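Local coordinates for protein minor fimbrium subunit Mfa5 (Porphyromonas gingivalis ATCC 33277, PDB 6TO1) that serves as an accessory subunit of the minor fimbriae, the surface pili that mediate biofilm formation and adhesion to host cells and other oral bacteria, at residues A[145-149]-A[362-366]; A[533-539]-A[563-569]. All coordinates share one frame; numbering follows the deposited sequence.

Contact 1: A[145-149]-A[362-366]; sequences RLKSA and GYDLG
Asp364 OD1 has two partners: a water that bridges it to Arg145 NH2, 3.2 Å from each, and the backbone N of Gly366, within its own segment, which donates to it at 3.0 Å and closes an Asx turn. The carboxylate lies over one face of the Arg145 guanidinium, the two planes only 26° apart. Asp364 OD2 is therefore 3.4 Å from Arg145 NH2 but well out of the guanidinium plane, a salt bridge of charge alone with no N-H aimed at it; the bridging water takes the in-plane position at the edge. Arg145 runs extended from CG to NE, which carries its head past the carbonyl of Tyr363, and its NH1 forms a second salt bridge with Asp235. Deeper in, the Tyr363 ring lies against the helix. Ala149 CB sits over one ring face, offset toward the rim and 4.0 Å from Tyr363 CE1, while Ser148 OG meets the ring edge. The tyrosine hydroxyl hydrogen-bonds Ser152 one turn further along the helix. Helix 143-160 is thus packed against the loop leaving the C-terminal end of strand 357-362, near the bound magnesium ion, at the metal-binding end of a von Willebrand factor type A domain.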
loop_
_atom_site.group_PDB
_atom_site.type_symbol
_atom_site.label_atom_id
_atom_site.label_comp_id
_atom_site.label_asym_id
_atom_site.label_seq_id
_atom_site.Cartn_x
_atom_site.Cartn_y
_atom_site.Cartn_z
ATOM N N ARG A 145 -21.579 -22.584 -29.971
ATOM C CA ARG A 145 -21.519 -21.246 -29.388
ATOM C C ARG A 145 -21.910 -21.272 -27.916
ATOM O O ARG A 145 -21.131 -20.854 -27.053
ATOM C CB ARG A 145 -22.435 -20.300 -30.170
ATOM C CG ARG A 145 -21.980 -20.030 -31.596
ATOM C CD ARG A 145 -22.900 -19.035 -32.302
ATOM N NE ARG A 145 -22.624 -18.933 -33.735
ATOM C CZ ARG A 145 -23.356 -18.221 -34.587
ATOM N NH1 ARG A 145 -24.398 -17.520 -34.159
ATOM N NH2 ARG A 145 -23.044 -18.191 -35.868
ATOM N N LEU A 146 -23.118 -21.766 -27.609
ATOM C CA LEU A 146 -23.548 -21.799 -26.211
ATOM C C LEU A 146 -22.639 -22.712 -25.390
ATOM O O LEU A 146 -22.306 -22.402 -24.240
ATOM C CB LEU A 146 -25.010 -22.234 -26.109
ATOM C CG LEU A 146 -25.597 -22.097 -24.703
ATOM C CD1 LEU A 146 -25.436 -20.657 -24.154
ATOM C CD2 LEU A 146 -27.056 -22.522 -24.633
ATOM N N LYS A 147 -22.200 -23.833 -25.973
ATOM C CA LYS A 147 -21.295 -24.714 -25.238
ATOM C C LYS A 147 -20.028 -23.971 -24.847
ATOM O O LYS A 147 -19.540 -24.115 -23.716
ATOM C CB LYS A 147 -20.985 -25.978 -26.057
ATOM C CG LYS A 147 -22.070 -27.070 -25.874
ATOM C CD LYS A 147 -22.223 -27.983 -27.102
ATOM C CE LYS A 147 -20.936 -28.735 -27.439
ATOM N NZ LYS A 147 -21.184 -29.897 -28.358
ATOM N N SER A 148 -19.510 -23.114 -25.746
ATOM C CA SER A 148 -18.295 -22.358 -25.457
ATOM C C SER A 148 -18.563 -21.250 -24.442
ATOM O O SER A 148 -17.718 -20.968 -23.588
ATOM C CB SER A 148 -17.725 -21.752 -26.746
ATOM O OG SER A 148 -16.571 -20.993 -26.478
ATOM N N ALA A 149 -19.730 -20.606 -24.524
ATOM C CA ALA A 149 -20.080 -19.618 -23.510
ATOM C C ALA A 149 -20.158 -20.259 -22.126
ATOM O O ALA A 149 -19.735 -19.663 -21.131
ATOM C CB ALA A 149 -21.411 -18.954 -23.866
ATOM N N GLY A 362 -17.263 -12.048 -28.624
ATOM C CA GLY A 362 -18.079 -12.442 -29.753
ATOM C C GLY A 362 -17.917 -13.922 -30.046
ATOM O O GLY A 362 -16.826 -14.380 -30.383
ATOM N N TYR A 363 -19.012 -14.664 -29.923
ATOM C CA TYR A 363 -18.975 -16.117 -30.072
ATOM C C TYR A 363 -19.308 -16.618 -31.481
ATOM O O TYR A 363 -19.288 -17.833 -31.710
ATOM C CB TYR A 363 -19.913 -16.751 -29.030
ATOM C CG TYR A 363 -19.292 -16.723 -27.650
ATOM C CD1 TYR A 363 -18.699 -17.852 -27.104
ATOM C CD2 TYR A 363 -19.243 -15.538 -26.913
ATOM C CE1 TYR A 363 -18.122 -17.817 -25.865
ATOM C CE2 TYR A 363 -18.643 -15.493 -25.688
ATOM C CZ TYR A 363 -18.096 -16.630 -25.156
ATOM O OH TYR A 363 -17.494 -16.568 -23.932
ATOM N N ASP A 364 -19.595 -15.731 -32.429
ATOM C CA ASP A 364 -19.685 -16.093 -33.847
ATOM C C ASP A 364 -18.268 -15.999 -34.412
ATOM O O ASP A 364 -17.726 -14.897 -34.562
ATOM C CB ASP A 364 -20.641 -15.158 -34.585
ATOM C CG ASP A 364 -20.838 -15.534 -36.050
ATOM O OD1 ASP A 364 -20.009 -16.274 -36.602
ATOM O OD2 ASP A 364 -21.841 -15.080 -36.633
ATOM N N LEU A 365 -17.642 -17.147 -34.677
ATOM C CA LEU A 365 -16.253 -17.163 -35.123
ATOM C C LEU A 365 -16.101 -17.114 -36.648
ATOM O O LEU A 365 -14.987 -17.297 -37.156
ATOM C CB LEU A 365 -15.525 -18.402 -34.588
ATOM C CG LEU A 365 -15.593 -18.615 -33.069
ATOM C CD1 LEU A 365 -14.737 -19.819 -32.645
ATOM C CD2 LEU A 365 -15.124 -17.407 -32.323
ATOM N N GLY A 366 -17.166 -16.851 -37.375
ATOM C CA GLY A 366 -17.137 -16.798 -38.827
ATOM C C GLY A 366 -16.944 -15.417 -39.430
ATOM O O GLY A 366 -17.161 -15.243 -40.635
HETATM O O HOH W 1 -20.400 -19.376 -37.279
#

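Contact 2: A[533-539]-A[563-569]; sequences IKRHYVL and LQSQDFF
With chi1 at 62°, the carboxylate of Asp567 stands between its own backbone N and carbonyl carbon, and Arg535, bent at chi3 (-76°), curls its guanidinium round to meet it. Arg535 NE donates to Asp567 OD1 at 2.8 Å in a salt bridge, reaching the oxygen on its syn side although the two planes are strongly turned. Arg535 NH2 adds a weak bond to Phe568 O, NH1 is taken by Pro597 O, and Phe569 CB sits over one guanidinium face, offset toward its rim. On the same face of the sheet Gln564 NE2 lies over the centre of the Tyr537 ring, 3.3 Å above its plane, while hydrogen-bonding Asn600. On the opposite face of the sheet, that of Lys534 and Phe568, Lys534 CG packs 3.6 Å from Phe568 CE2, and Gln566 CG makes an off-centre CH-pi contact with the His536 ring, which stacks on Tyr638. The backbones pair at Arg535 and Asp567, where Arg535 N to Asp567 O is 2.8 Å and Asp567 N to Arg535 O is 3.1 Å. Further along, Leu563 N bonds Tyr537 O at 2.8 Å, but beside it a water links Tyr537 N to Gln564 O, where segment 563-569 turns a corner at Gln564. Strand 530-539 also pairs in parallel with 634-643, so this antiparallel ladder adds 565-568 to its other edge in a mixed beta-sheet.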
loop_
_atom_site.group_PDB
_atom_site.type_symbol
_atom_site.label_atom_id
_atom_site.label_comp_id
_atom_site.label_asym_id
_atom_site.label_seq_id
_atom_site.Cartn_x
_atom_site.Cartn_y
_atom_site.Cartn_z
ATOM N N ILE A 533 35.883 3.947 36.602
ATOM C CA ILE A 533 36.380 4.678 37.759
ATOM C C ILE A 533 37.715 5.276 37.364
ATOM O O ILE A 533 38.650 4.544 37.020
ATOM C CB ILE A 533 36.498 3.787 39.008
ATOM C CG1 ILE A 533 35.089 3.452 39.490
ATOM C CG2 ILE A 533 37.298 4.491 40.121
ATOM C CD1 ILE A 533 34.979 2.388 40.584
ATOM N N LYS A 534 37.769 6.598 37.323
ATOM C CA LYS A 534 38.972 7.318 36.981
ATOM C C LYS A 534 39.701 7.658 38.280
ATOM O O LYS A 534 39.065 8.006 39.280
ATOM C CB LYS A 534 38.637 8.594 36.230
ATOM C CG LYS A 534 37.911 8.349 34.920
ATOM C CD LYS A 534 37.804 9.627 34.125
ATOM C CE LYS A 534 36.361 10.108 34.000
ATOM N NZ LYS A 534 36.260 11.211 32.977
ATOM N N ARG A 535 41.023 7.524 38.258
ATOM C CA ARG A 535 41.886 7.919 39.370
ATOM C C ARG A 535 42.699 9.130 38.941
ATOM O O ARG A 535 43.346 9.109 37.887
ATOM C CB ARG A 535 42.790 6.751 39.764
ATOM C CG ARG A 535 41.995 5.556 40.266
ATOM C CD ARG A 535 42.915 4.454 40.812
ATOM N NE ARG A 535 43.545 3.714 39.723
ATOM C CZ ARG A 535 44.116 2.524 39.853
ATOM N NH1 ARG A 535 44.177 1.934 41.043
ATOM N NH2 ARG A 535 44.621 1.919 38.790
ATOM N N HIS A 536 42.620 10.200 39.726
ATOM C CA HIS A 536 43.339 11.432 39.454
ATOM C C HIS A 536 44.377 11.649 40.555
ATOM O O HIS A 536 44.169 11.241 41.699
ATOM C CB HIS A 536 42.409 12.638 39.420
ATOM C CG HIS A 536 41.208 12.460 38.543
ATOM N ND1 HIS A 536 41.170 12.905 37.237
ATOM C CD2 HIS A 536 39.998 11.904 38.794
ATOM C CE1 HIS A 536 39.982 12.631 36.718
ATOM N NE2 HIS A 536 39.256 12.009 37.637
ATOM N N TYR A 537 45.477 12.295 40.193
ATOM C CA TYR A 537 46.642 12.465 41.068
ATOM C C TYR A 537 47.001 13.944 41.088
ATOM O O TYR A 537 47.597 14.466 40.139
ATOM C CB TYR A 537 47.791 11.597 40.571
ATOM C CG TYR A 537 47.395 10.142 40.432
ATOM C CD1 TYR A 537 47.482 9.282 41.505
ATOM C CD2 TYR A 537 46.846 9.641 39.227
ATOM C CE1 TYR A 537 47.092 7.991 41.416
ATOM C CE2 TYR A 537 46.474 8.321 39.121
ATOM C CZ TYR A 537 46.595 7.497 40.220
ATOM O OH TYR A 537 46.220 6.174 40.191
ATOM N N VAL A 538 46.623 14.623 42.169
ATOM C CA VAL A 538 46.643 16.076 42.195
ATOM C C VAL A 538 47.405 16.621 43.397
ATOM O O VAL A 538 47.596 15.953 44.412
ATOM C CB VAL A 538 45.200 16.655 42.179
ATOM C CG1 VAL A 538 44.469 16.226 40.879
ATOM C CG2 VAL A 538 44.428 16.225 43.394
ATOM N N LEU A 539 47.744 17.897 43.290
ATOM C CA LEU A 539 48.645 18.587 44.195
ATOM C C LEU A 539 47.871 19.355 45.254
ATOM O O LEU A 539 46.906 20.058 44.938
ATOM C CB LEU A 539 49.529 19.545 43.392
ATOM C CG LEU A 539 50.555 20.409 44.142
ATOM C CD1 LEU A 539 51.559 19.459 44.778
ATOM C CD2 LEU A 539 51.251 21.414 43.252
ATOM N N LEU A 563 49.568 15.895 38.755
ATOM C CA LEU A 563 50.958 15.474 38.912
ATOM C C LEU A 563 51.327 14.251 38.091
ATOM O O LEU A 563 52.514 14.024 37.834
ATOM C CB LEU A 563 51.248 15.146 40.385
ATOM C CG LEU A 563 51.199 16.333 41.338
ATOM C CD1 LEU A 563 51.058 15.870 42.793
ATOM C CD2 LEU A 563 52.458 17.166 41.143
ATOM N N GLN A 564 50.346 13.451 37.713
ATOM C CA GLN A 564 50.547 12.154 37.100
ATOM C C GLN A 564 49.309 11.878 36.257
ATOM O O GLN A 564 48.196 12.224 36.663
ATOM C CB GLN A 564 50.736 11.105 38.179
ATOM C CG GLN A 564 50.788 9.705 37.711
ATOM C CD GLN A 564 51.157 8.785 38.842
ATOM O OE1 GLN A 564 52.329 8.608 39.149
ATOM N NE2 GLN A 564 50.163 8.200 39.476
ATOM N N SER A 565 49.498 11.249 35.096
ATOM C CA SER A 565 48.371 11.016 34.196
ATOM C C SER A 565 47.236 10.273 34.888
ATOM O O SER A 565 47.444 9.287 35.605
ATOM C CB SER A 565 48.829 10.208 32.979
ATOM O OG SER A 565 49.783 10.926 32.223
ATOM N N GLN A 566 46.014 10.740 34.653
ATOM C CA GLN A 566 44.848 10.005 35.112
ATOM C C GLN A 566 44.893 8.584 34.565
ATOM O O GLN A 566 45.413 8.336 33.476
ATOM C CB GLN A 566 43.582 10.742 34.671
ATOM C CG GLN A 566 42.304 10.014 34.952
ATOM C CD GLN A 566 41.637 9.539 33.675
ATOM O OE1 GLN A 566 41.354 10.325 32.771
ATOM N NE2 GLN A 566 41.387 8.243 33.595
ATOM N N ASP A 567 44.416 7.627 35.362
ATOM C CA ASP A 567 44.308 6.250 34.899
ATOM C C ASP A 567 42.964 5.686 35.349
ATOM O O ASP A 567 42.191 6.344 36.048
ATOM C CB ASP A 567 45.483 5.370 35.369
ATOM C CG ASP A 567 45.590 5.233 36.894
ATOM O OD1 ASP A 567 44.578 5.265 37.599
ATOM O OD2 ASP A 567 46.715 5.053 37.393
ATOM N N PHE A 568 42.682 4.456 34.939
ATOM C CA PHE A 568 41.437 3.795 35.272
ATOM C C PHE A 568 41.683 2.662 36.248
ATOM O O PHE A 568 42.753 2.042 36.248
ATOM C CB PHE A 568 40.754 3.239 34.022
ATOM C CG PHE A 568 40.243 4.293 33.114
ATOM C CD1 PHE A 568 41.020 4.761 32.077
ATOM C CD2 PHE A 568 38.983 4.847 33.304
ATOM C CE1 PHE A 568 40.562 5.746 31.228
ATOM C CE2 PHE A 568 38.523 5.843 32.445
ATOM C CZ PHE A 568 39.318 6.287 31.405
ATOM N N PHE A 569 40.663 2.395 37.055
ATOM C CA PHE A 569 40.649 1.329 38.042
ATOM C C PHE A 569 39.767 0.197 37.552
ATOM O O PHE A 569 38.632 0.430 37.124
ATOM C CB PHE A 569 40.119 1.835 39.389
ATOM C CG PHE A 569 39.707 0.735 40.347
ATOM C CD1 PHE A 569 40.645 0.102 41.152
ATOM C CD2 PHE A 569 38.377 0.350 40.454
ATOM C CE1 PHE A 569 40.266 -0.904 42.034
ATOM C CE2 PHE A 569 37.992 -0.660 41.320
ATOM C CZ PHE A 569 38.937 -1.283 42.124
HETATM O O HOH W 2 37.428 2.058 35.199
HETATM O O HOH W 3 45.485 12.575 37.359
#

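How the contacts relate
The contacts lie on opposite sides of the centre of an elongated chain, their own centres about 98 Å apart, and share no helix or strand. Contact 1 joins a helix to a loop in the von Willebrand factor type A domain; contact 2 pairs strands in a separate beta-sheet later in the chain. Both are partly buried and combine apolar packing with an arginine-aspartate pair. In contact 1 that pair is stacked and water-bridged, and side chains and water do the joining; in contact 2 it is directly hydrogen-bonded and reinforces a backbone ladder. The interface of contact 2 is also larger, 771 Å² against 259 Å².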